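PDB 6ZP9: PrimPol AEP domain (PP-N190) from Cyanophage S-2L, which probably primes and extends DNA chains as the catalytic domain of the primase-polymerase of a phage that replaces adenine by 2-aminoadenine in its DNA. Local coordinates for residues Leu20-Leu23 and Ser24-Lys28; Pro136-Thr139 and Glu140-Arg144; Gly189-Leu192 and Gln193-Pro196. One frame throughout, in Å; residues are numbered along the deposited sequence.

Interaction 1. Residues Leu20-Leu23 and Ser24-Lys28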
ATOM      1  N   LEU A  20       2.402  11.166  -6.408  1.00 13.68           N
ATOM      2  CA  LEU A  20       1.663  12.153  -5.625  1.00 14.58           C
ATOM      3  C   LEU A  20       0.206  11.743  -5.451  1.00 15.20           C
ATOM      4  O   LEU A  20      -0.388  11.992  -4.395  1.00 14.59           O
ATOM      5  CB  LEU A  20       1.768  13.531  -6.277  1.00 14.42           C
ATOM      6  CG  LEU A  20       3.180  14.115  -6.156  1.00 19.41           C
ATOM      7  CD1 LEU A  20       3.273  15.423  -6.910  1.00 21.01           C
ATOM      8  CD2 LEU A  20       3.589  14.301  -4.693  1.00 21.55           C
ATOM      9  N   LEU A  21      -0.379  11.088  -6.465  1.00 13.85           N
ATOM     10  CA  LEU A  21      -1.752  10.606  -6.341  1.00 12.19           C
ATOM     11  C   LEU A  21      -1.865   9.533  -5.265  1.00 12.07           C
ATOM     12  O   LEU A  21      -2.821   9.532  -4.485  1.00 13.87           O
ATOM     13  CB  LEU A  21      -2.254  10.074  -7.687  1.00 13.44           C
ATOM     14  CG  LEU A  21      -3.660   9.465  -7.657  1.00 15.65           C
ATOM     15  CD1 LEU A  21      -4.721  10.503  -7.337  1.00 18.62           C
ATOM     16  CD2 LEU A  21      -3.971   8.754  -8.966  1.00 13.74           C
ATOM     17  N   HIS A  22      -0.905   8.606  -5.216  1.00 12.20           N
ATOM     18  CA  HIS A  22      -0.882   7.599  -4.156  1.00 11.84           C
ATOM     19  C   HIS A  22      -0.877   8.256  -2.782  1.00 14.41           C
ATOM     20  O   HIS A  22      -1.672   7.894  -1.903  1.00 12.27           O
ATOM     21  CB  HIS A  22       0.348   6.699  -4.334  1.00 11.43           C
ATOM     22  CG  HIS A  22       0.238   5.363  -3.665  1.00 12.99           C
ATOM     23  ND1 HIS A  22       1.090   4.317  -3.957  1.00 13.71           N
ATOM     24  CD2 HIS A  22      -0.615   4.901  -2.716  1.00 15.84           C
ATOM     25  CE1 HIS A  22       0.767   3.266  -3.218  1.00 13.10           C
ATOM     26  NE2 HIS A  22      -0.266   3.593  -2.460  1.00 15.26           N
ATOM     27  N   LEU A  23       0.010   9.236  -2.585  1.00 13.37           N
ATOM     28  CA  LEU A  23       0.077   9.952  -1.311  1.00 13.07           C
ATOM     29  C   LEU A  23      -1.213  10.715  -1.032  1.00 12.31           C
ATOM     30  O   LEU A  23      -1.698  10.735   0.107  1.00 13.30           O
ATOM     31  CB  LEU A  23       1.267  10.921  -1.313  1.00 13.96           C
ATOM     32  CG  LEU A  23       2.604  10.429  -0.748  1.00 25.02           C
ATOM     33  CD1 LEU A  23       2.976   9.108  -1.351  1.00 23.28           C
ATOM     34  CD2 LEU A  23       3.694  11.440  -1.032  1.00 19.79           C
ATOM     35  N   SER A  24      -1.768  11.360  -2.063  1.00 12.90           N
ATOM     36  CA  SER A  24      -2.980  12.149  -1.906  1.00 12.39           C
ATOM     37  C   SER A  24      -4.160  11.277  -1.487  1.00 12.33           C
ATOM     38  O   SER A  24      -4.901  11.609  -0.553  1.00 12.96           O
ATOM     39  CB  SER A  24      -3.284  12.864  -3.222  1.00 18.81           C
ATOM     40  OG  SER A  24      -4.237  13.884  -3.015  1.00 26.67           O
ATOM     41  N   LEU A  25      -4.360  10.161  -2.177  1.00 12.01           N
ATOM     42  CA  LEU A  25      -5.470   9.291  -1.820  1.00 12.53           C
ATOM     43  C   LEU A  25      -5.308   8.728  -0.411  1.00 12.19           C
ATOM     44  O   LEU A  25      -6.302   8.466   0.273  1.00 14.80           O
ATOM     45  CB  LEU A  25      -5.598   8.176  -2.850  1.00 14.11           C
ATOM     46  CG  LEU A  25      -5.951   8.642  -4.270  1.00 14.33           C
ATOM     47  CD1 LEU A  25      -5.906   7.449  -5.231  1.00 17.54           C
ATOM     48  CD2 LEU A  25      -7.318   9.312  -4.317  1.00 18.64           C
ATOM     49  N   LEU A  26      -4.076   8.564   0.052  1.00 11.51           N
ATOM     50  CA  LEU A  26      -3.831   8.112   1.415  1.00 13.08           C
ATOM     51  C   LEU A  26      -3.844   9.248   2.428  1.00 10.92           C
ATOM     52  O   LEU A  26      -3.566   8.998   3.609  1.00 13.69           O
ATOM     53  CB  LEU A  26      -2.493   7.371   1.490  1.00 12.77           C
ATOM     54  CG  LEU A  26      -2.483   6.004   0.803  1.00 13.73           C
ATOM     55  CD1 LEU A  26      -1.069   5.434   0.863  1.00 15.34           C
ATOM     56  CD2 LEU A  26      -3.497   5.051   1.447  1.00 14.41           C
ATOM     57  N   ARG A  27      -4.167  10.471   1.995  1.00 12.83           N
ATOM     58  CA  ARG A  27      -4.192  11.661   2.857  1.00 14.49           C
ATOM     59  C   ARG A  27      -2.869  11.846   3.604  1.00 13.10           C
ATOM     60  O   ARG A  27      -2.832  12.327   4.740  1.00 15.00           O
ATOM     61  CB  ARG A  27      -5.384  11.611   3.816  1.00 13.85           C
ATOM     62  CG  ARG A  27      -6.717  11.602   3.055  1.00 14.69           C
ATOM     63  CD  ARG A  27      -7.944  11.401   3.955  1.00 16.19           C
ATOM     64  NE  ARG A  27      -8.077  12.463   4.945  1.00 16.13           N
ATOM     65  CZ  ARG A  27      -8.712  13.610   4.725  1.00 16.57           C
ATOM     66  NH1 ARG A  27      -9.275  13.837   3.546  1.00 17.32           N
ATOM     67  NH2 ARG A  27      -8.790  14.524   5.682  1.00 19.61           N
ATOM     68  N   LYS A  28      -1.766  11.488   2.952  1.00 13.14           N
ATOM     69  CA  LYS A  28      -0.436  11.585   3.536  1.00 12.66           C
ATOM     70  C   LYS A  28       0.256  12.886   3.134  1.00 17.17           C
ATOM     71  O   LYS A  28      -0.180  13.618   2.242  1.00 16.91           O
ATOM     72  CB  LYS A  28       0.415  10.384   3.126  1.00 14.18           C
ATOM     73  CG  LYS A  28       0.056   9.117   3.860  1.00 13.73           C
ATOM     74  CD  LYS A  28       0.851   7.926   3.316  1.00 14.07           C
ATOM     75  CE  LYS A  28       2.289   7.976   3.799  1.00 15.25           C
ATOM     76  NZ  LYS A  28       2.422   7.698   5.269  1.00 13.30           N
TER

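Interaction 2. Residues Pro136-Thr139 and Glu140-Arg144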
ATOM      1  N   PRO A 136      -3.883   0.713  17.834  1.00 20.22           N
ATOM      2  CA  PRO A 136      -4.671  -0.439  18.324  1.00 21.19           C
ATOM      3  C   PRO A 136      -5.952  -0.684  17.533  1.00 20.59           C
ATOM      4  O   PRO A 136      -6.215  -1.828  17.123  1.00 20.00           O
ATOM      5  CB  PRO A 136      -4.941  -0.061  19.787  1.00 21.03           C
ATOM      6  CG  PRO A 136      -3.778   0.764  20.164  1.00 21.56           C
ATOM      7  CD  PRO A 136      -3.499   1.602  18.945  1.00 19.09           C
ATOM      8  N   ALA A 137      -6.748   0.366  17.288  1.00 19.10           N
ATOM      9  CA  ALA A 137      -7.951   0.231  16.469  1.00 17.95           C
ATOM     10  C   ALA A 137      -7.606  -0.225  15.056  1.00 17.14           C
ATOM     11  O   ALA A 137      -8.241  -1.138  14.512  1.00 19.30           O
ATOM     12  CB  ALA A 137      -8.709   1.555  16.426  1.00 20.21           C
ATOM     13  N   TRP A 138      -6.601   0.405  14.443  1.00 16.52           N
ATOM     14  CA  TRP A 138      -6.193   0.011  13.098  1.00 15.82           C
ATOM     15  C   TRP A 138      -5.798  -1.458  13.054  1.00 16.73           C
ATOM     16  O   TRP A 138      -6.182  -2.186  12.129  1.00 17.02           O
ATOM     17  CB  TRP A 138      -5.034   0.889  12.608  1.00 15.43           C
ATOM     18  CG  TRP A 138      -4.576   0.493  11.247  1.00 14.67           C
ATOM     19  CD1 TRP A 138      -5.061   0.956  10.055  1.00 14.11           C
ATOM     20  CD2 TRP A 138      -3.568  -0.481  10.918  1.00 14.64           C
ATOM     21  NE1 TRP A 138      -4.418   0.336   9.009  1.00 14.62           N
ATOM     22  CE2 TRP A 138      -3.494  -0.546   9.511  1.00 15.84           C
ATOM     23  CE3 TRP A 138      -2.723  -1.302  11.677  1.00 15.09           C
ATOM     24  CZ2 TRP A 138      -2.610  -1.399   8.845  1.00 13.95           C
ATOM     25  CZ3 TRP A 138      -1.842  -2.154  11.011  1.00 14.94           C
ATOM     26  CH2 TRP A 138      -1.795  -2.192   9.610  1.00 14.38           C
ATOM     27  N   THR A 139      -5.021  -1.911  14.045  1.00 16.55           N
ATOM     28  CA  THR A 139      -4.521  -3.282  14.028  1.00 16.80           C
ATOM     29  C   THR A 139      -5.673  -4.274  14.010  1.00 17.69           C
ATOM     30  O   THR A 139      -5.631  -5.277  13.283  1.00 19.78           O
ATOM     31  CB  THR A 139      -3.611  -3.536  15.239  1.00 17.40           C
ATOM     32  OG1 THR A 139      -2.463  -2.677  15.181  1.00 20.06           O
ATOM     33  CG2 THR A 139      -3.147  -4.985  15.276  1.00 23.63           C
ATOM     34  N   GLU A 140      -6.728  -3.986  14.776  1.00 17.69           N
ATOM     35  CA  GLU A 140      -7.887  -4.870  14.818  1.00 20.14           C
ATOM     36  C   GLU A 140      -8.649  -4.854  13.499  1.00 18.48           C
ATOM     37  O   GLU A 140      -9.036  -5.913  12.993  1.00 20.76           O
ATOM     38  CB  GLU A 140      -8.805  -4.477  15.974  1.00 22.19           C
ATOM     39  CG  GLU A 140     -10.097  -5.296  16.045  1.00 23.49           C
ATOM     40  CD  GLU A 140      -9.875  -6.741  16.489  1.00 30.72           C
ATOM     41  OE1 GLU A 140      -8.723  -7.096  16.838  1.00 31.25           O
ATOM     42  OE2 GLU A 140     -10.858  -7.520  16.497  1.00 36.55           O
ATOM     43  N   LEU A 141      -8.860  -3.666  12.922  1.00 17.07           N
ATOM     44  CA  LEU A 141      -9.531  -3.571  11.627  1.00 16.57           C
ATOM     45  C   LEU A 141      -8.761  -4.317  10.549  1.00 21.86           C
ATOM     46  O   LEU A 141      -9.357  -5.020   9.721  1.00 20.13           O
ATOM     47  CB  LEU A 141      -9.694  -2.106  11.224  1.00 19.24           C
ATOM     48  CG  LEU A 141     -10.732  -1.274  11.973  1.00 19.13           C
ATOM     49  CD1 LEU A 141     -10.566   0.212  11.669  1.00 20.52           C
ATOM     50  CD2 LEU A 141     -12.143  -1.740  11.646  1.00 25.54           C
ATOM     51  N   GLN A 142      -7.434  -4.157  10.529  1.00 15.83           N
ATOM     52  CA  GLN A 142      -6.628  -4.786   9.489  1.00 15.47           C
ATOM     53  C   GLN A 142      -6.658  -6.301   9.627  1.00 17.64           C
ATOM     54  O   GLN A 142      -6.739  -7.023   8.624  1.00 19.69           O
ATOM     55  CB  GLN A 142      -5.191  -4.252   9.554  1.00 15.13           C
ATOM     56  CG  GLN A 142      -4.234  -4.789   8.487  1.00 14.80           C
ATOM     57  CD  GLN A 142      -4.264  -3.981   7.197  1.00 16.53           C
ATOM     58  OE1 GLN A 142      -5.250  -3.329   6.879  1.00 15.42           O
ATOM     59  NE2 GLN A 142      -3.167  -4.021   6.454  1.00 15.64           N
ATOM     60  N   ALA A 143      -6.620  -6.799  10.863  1.00 16.67           N
ATOM     61  CA  ALA A 143      -6.687  -8.238  11.084  1.00 18.26           C
ATOM     62  C   ALA A 143      -8.034  -8.794  10.647  1.00 20.33           C
ATOM     63  O   ALA A 143      -8.101  -9.863  10.024  1.00 18.50           O
ATOM     64  CB  ALA A 143      -6.424  -8.556  12.556  1.00 17.99           C
ATOM     65  N   ARG A 144      -9.115  -8.081  10.954  1.00 17.72           N
ATOM     66  CA  ARG A 144     -10.434  -8.536  10.534  1.00 23.55           C
ATOM     67  C   ARG A 144     -10.573  -8.515   9.020  1.00 20.22           C
ATOM     68  O   ARG A 144     -11.211  -9.405   8.436  1.00 23.38           O
ATOM     69  CB  ARG A 144     -11.513  -7.675  11.179  1.00 21.05           C
ATOM     70  CG  ARG A 144     -11.573  -7.837  12.679  1.00 24.26           C
ATOM     71  CD  ARG A 144     -12.824  -7.180  13.210  1.00 28.84           C
ATOM     72  NE  ARG A 144     -12.862  -7.151  14.666  1.00 28.47           N
ATOM     73  CZ  ARG A 144     -13.963  -6.913  15.374  1.00 30.21           C
ATOM     74  NH1 ARG A 144     -15.116  -6.692  14.747  1.00 28.85           N
ATOM     75  NH2 ARG A 144     -13.910  -6.893  16.705  1.00 31.26           N
TER

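Interaction 3. Residues Gly189-Leu192 and Gln193-Pro196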
ATOM      1  N   GLY A 189     -15.470   3.195  12.838  1.00 21.77           N
ATOM      2  CA  GLY A 189     -16.480   2.524  13.638  1.00 25.22           C
ATOM      3  C   GLY A 189     -17.464   1.754  12.782  1.00 26.46           C
ATOM      4  O   GLY A 189     -17.832   0.624  13.111  1.00 28.44           O
ATOM      5  N   GLN A 190     -17.906   2.352  11.678  1.00 22.41           N
ATOM      6  CA  GLN A 190     -18.758   1.629  10.743  1.00 25.51           C
ATOM      7  C   GLN A 190     -18.026   0.425  10.172  1.00 25.42           C
ATOM      8  O   GLN A 190     -18.612  -0.646  10.006  1.00 24.26           O
ATOM      9  CB  GLN A 190     -19.222   2.561   9.619  1.00 25.42           C
ATOM     10  CG  GLN A 190     -20.043   3.740  10.111  1.00 33.66           C
ATOM     11  CD  GLN A 190     -20.749   4.475   8.988  1.00 42.95           C
ATOM     12  OE1 GLN A 190     -20.109   5.070   8.120  1.00 47.19           O
ATOM     13  NE2 GLN A 190     -22.079   4.430   8.995  1.00 43.19           N
ATOM     14  N   MET A 191     -16.734   0.580   9.884  1.00 21.24           N
ATOM     15  CA  MET A 191     -15.960  -0.524   9.326  1.00 23.16           C
ATOM     16  C   MET A 191     -15.843  -1.666  10.326  1.00 22.56           C
ATOM     17  O   MET A 191     -15.867  -2.845   9.945  1.00 25.42           O
ATOM     18  CB  MET A 191     -14.575  -0.020   8.898  1.00 22.06           C
ATOM     19  CG  MET A 191     -13.747  -1.045   8.157  1.00 21.67           C
ATOM     20  SD  MET A 191     -14.443  -1.423   6.532  1.00 23.89           S
ATOM     21  CE  MET A 191     -13.770  -0.055   5.586  1.00 18.99           C
ATOM     22  N   LEU A 192     -15.737  -1.338  11.615  1.00 23.51           N
ATOM     23  CA  LEU A 192     -15.657  -2.378  12.634  1.00 26.35           C
ATOM     24  C   LEU A 192     -16.926  -3.225  12.672  1.00 29.60           C
ATOM     25  O   LEU A 192     -16.864  -4.413  12.995  1.00 33.91           O
ATOM     26  CB  LEU A 192     -15.387  -1.743  13.996  1.00 27.24           C
ATOM     27  CG  LEU A 192     -14.914  -2.667  15.117  1.00 30.62           C
ATOM     28  CD1 LEU A 192     -13.675  -3.459  14.691  1.00 34.39           C
ATOM     29  CD2 LEU A 192     -14.625  -1.853  16.359  1.00 32.42           C
ATOM     30  N   GLN A 193     -18.077  -2.645  12.324  1.00 27.55           N
ATOM     31  CA  GLN A 193     -19.328  -3.399  12.331  1.00 30.71           C
ATOM     32  C   GLN A 193     -19.450  -4.335  11.137  1.00 31.36           C
ATOM     33  O   GLN A 193     -19.989  -5.435  11.271  1.00 33.86           O
ATOM     34  CB  GLN A 193     -20.512  -2.446  12.343  1.00 34.74           C
ATOM     35  CG  GLN A 193     -20.561  -1.544  13.546  1.00 37.27           C
ATOM     36  CD  GLN A 193     -21.909  -0.914  13.690  1.00 42.63           C
ATOM     37  OE1 GLN A 193     -22.805  -1.489  14.316  1.00 44.33           O
ATOM     38  NE2 GLN A 193     -22.088   0.254  13.080  1.00 40.94           N
ATOM     39  N   VAL A 194     -18.972  -3.920   9.959  1.00 29.05           N
ATOM     40  CA  VAL A 194     -19.094  -4.758   8.770  1.00 32.89           C
ATOM     41  C   VAL A 194     -18.019  -5.841   8.702  1.00 33.75           C
ATOM     42  O   VAL A 194     -18.231  -6.866   8.050  1.00 34.14           O
ATOM     43  CB  VAL A 194     -19.080  -3.882   7.504  1.00 38.12           C
ATOM     44  CG1 VAL A 194     -19.948  -2.667   7.715  1.00 38.26           C
ATOM     45  CG2 VAL A 194     -17.670  -3.460   7.149  1.00 40.59           C
ATOM     46  N   LEU A 195     -16.876  -5.649   9.357  1.00 27.76           N
ATOM     47  CA  LEU A 195     -15.816  -6.637   9.479  1.00 29.65           C
ATOM     48  C   LEU A 195     -15.991  -7.408  10.773  1.00 38.43           C
ATOM     49  O   LEU A 195     -16.052  -6.806  11.851  1.00 39.46           O
ATOM     50  CB  LEU A 195     -14.442  -5.967   9.466  1.00 29.75           C
ATOM     51  CG  LEU A 195     -14.067  -5.196   8.201  1.00 27.98           C
ATOM     52  CD1 LEU A 195     -12.689  -4.542   8.333  1.00 25.91           C
ATOM     53  CD2 LEU A 195     -14.128  -6.126   7.014  1.00 27.18           C
ATOM     54  N   PRO A 196     -16.100  -8.730  10.706  1.00 38.48           N
ATOM     55  CA  PRO A 196     -16.162  -9.640  11.866  1.00 40.71           C
ATOM     56  C   PRO A 196     -14.837  -9.770  12.595  1.00 45.16           C
ATOM     57  O   PRO A 196     -13.967 -10.547  12.200  1.00 44.44           O
ATOM     58  CB  PRO A 196     -16.549 -10.972  11.247  1.00 37.58           C
ATOM     59  CG  PRO A 196     -17.220 -10.601   9.962  1.00 35.11           C
ATOM     60  CD  PRO A 196     -16.449  -9.424   9.456  1.00 32.02           C
TER

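Interaction 1. Residues Leu20-Leu23 and Ser24-Lys28
L21 and L25 meet through their aliphatic ends one turn apart on helix 16-25, CD1 of L21 lying 3.8 Å from CG of L25. L21 leaves the backbone heading away from the 24-28 segment, and placing its CG anti to the backbone N (chi1 177°) brings the branched end back toward L25. H22 and L26 make a second contact, lying side by side and pointing the same way, with CD2 of the imidazole 3.6 Å from CD1 of L26, which meets the ring obliquely.

Regular i to i+4 backbone bonds run from S24 N to L20 O and from L25 N to L21 O (both 2.8 Å), and the same pattern continues with a longer bond, 3.2 Å, for L26 N to H22 O. R27 then takes a positive phi (53°), giving a Schellman motif: K28 N reaches back to L23 O at 2.9 Å, and R27 N bonds S24 O at 2.9 Å.

H22 ND1 is hydrogen-bonded to A165 N, while K28 NZ forms a salt bridge with D74 and a bond to V72 O. L21, H22 and L25 also lie on I178 of strand 177-179. The chemistry implies a helix end whose L23 and S24 carbonyls are met by K28 and R27 N-H and L26 O by N86 ND2, while apolar packing and two polar side chains join it to the fold.

Interaction 2. Residues Pro136-Thr139 and Glu140-Arg144
W138 and Q142 carry most of this one-turn contact, the glutamine chain rising beside the indole and pointing the same way. Q142 CB sits over one face of the six-membered ring, 3.9 Å from its centroid and 11° off the ring normal, which meets the geometry of a CH-pi contact. Farther out, Q142 CD approaches W138 CZ2 at 3.5 Å; the amide lies past the ring's rim at CZ2, its plane 35° from that of the ring, so it does not stack on the indole. With CG anti to the backbone N (chi1 179°), the indole swings back alongside the next turn although its CB heads away. Both polar ends are occupied: W138 NE1 is hydrogen-bonded to A87 O, while Q142 OE1 and NE2 pair with F89 N and N155 O.

W138 and Q142 are on the buried side of helix 135-149, which packs on strand 85-90, an outermost strand of its antiparallel sheet within the chain; the indole touches V85, I88 and F89. Beneath the side chains, Q142 N meets W138 O at 2.8 Å, and L141 N meets A137 O at 3.0 Å.

E140 takes a different direction. Its N bonds P136 O at 3.2 Å, while a bend at chi2 sends the carboxylate toward R144, one turn on. There OE2 is gripped side-on by two arginine nitrogens, NE at 2.7 Å and NH2 at 3.1 Å. It lies in the guanidinium plane and receives both nitrogens on its anti side, somewhat out of the carboxylate plane.

Interaction 3. Residues Gly189-Leu192 and Gln193-Pro196
G189-L192 and Q193-P196 make up nearly all of the short helix 188-194 and its exit, and the bonds between them are uneven. Q193 N makes two weak contacts, to G189 O at 3.4 Å and to Q190 O at 3.1 Å. V194 N bonds Q190 O at 3.3 Å. L195 N to M191 O is shorter, at 3.0 Å, and M191 O also accepts weakly from V194 N. L195 is the first residue to leave helical geometry, its psi opening to 123°.

This short helix lies near the C-terminus of the domain. Its inner side rests on the sheet that holds strands 85-90 and 123-129, where M191 touches I88, W127 and F129. At its start Q190 N is hydrogen-bonded to D187, and the side chain of Q190 is about 6 Å from a bound calcium ion.

M191 is the apolar centre of the turn, crossing V194 and L195 at a slant. Its CG is 3.7 Å from CD1 of L195, while SD is 3.9 Å from CG2 of V194, so the thioether touches both later side chains. CG stands anti to the backbone N (chi1 -173°) and the bend at chi2 (68°) brings SD to V194 CG2; a further bend at chi3 sets the methyl. L195, whose CB heads toward the 189-192 segment, lays CG 3.4 Å from M191 O, and its side chain also touches L148 of helix 135-149.

Interactions 2 and 3 touch, their centres about 10 Å apart: R144 NH1 lies 3.0 Å from L195 O, a probable hydrogen bond, and L141 CD2 packs on L192 N at 3.6 Å. Both helices rest on strand 85-90. Interaction 1 stands apart, about 21 and 24 Å away between centres, though L26 reaches that strand, through A87. It is the nearest to the middle of the chain, at about 11 Å, whereas interaction 3 is the outermost, with five of seven touching residues exposed. Interaction 1 packs leucines and a histidine beside a Schellman exit, interaction 2 combines a buried aromatic with a salt bridge between partly exposed residues, and interaction 3 relies on methionine and weaker terminal bonds.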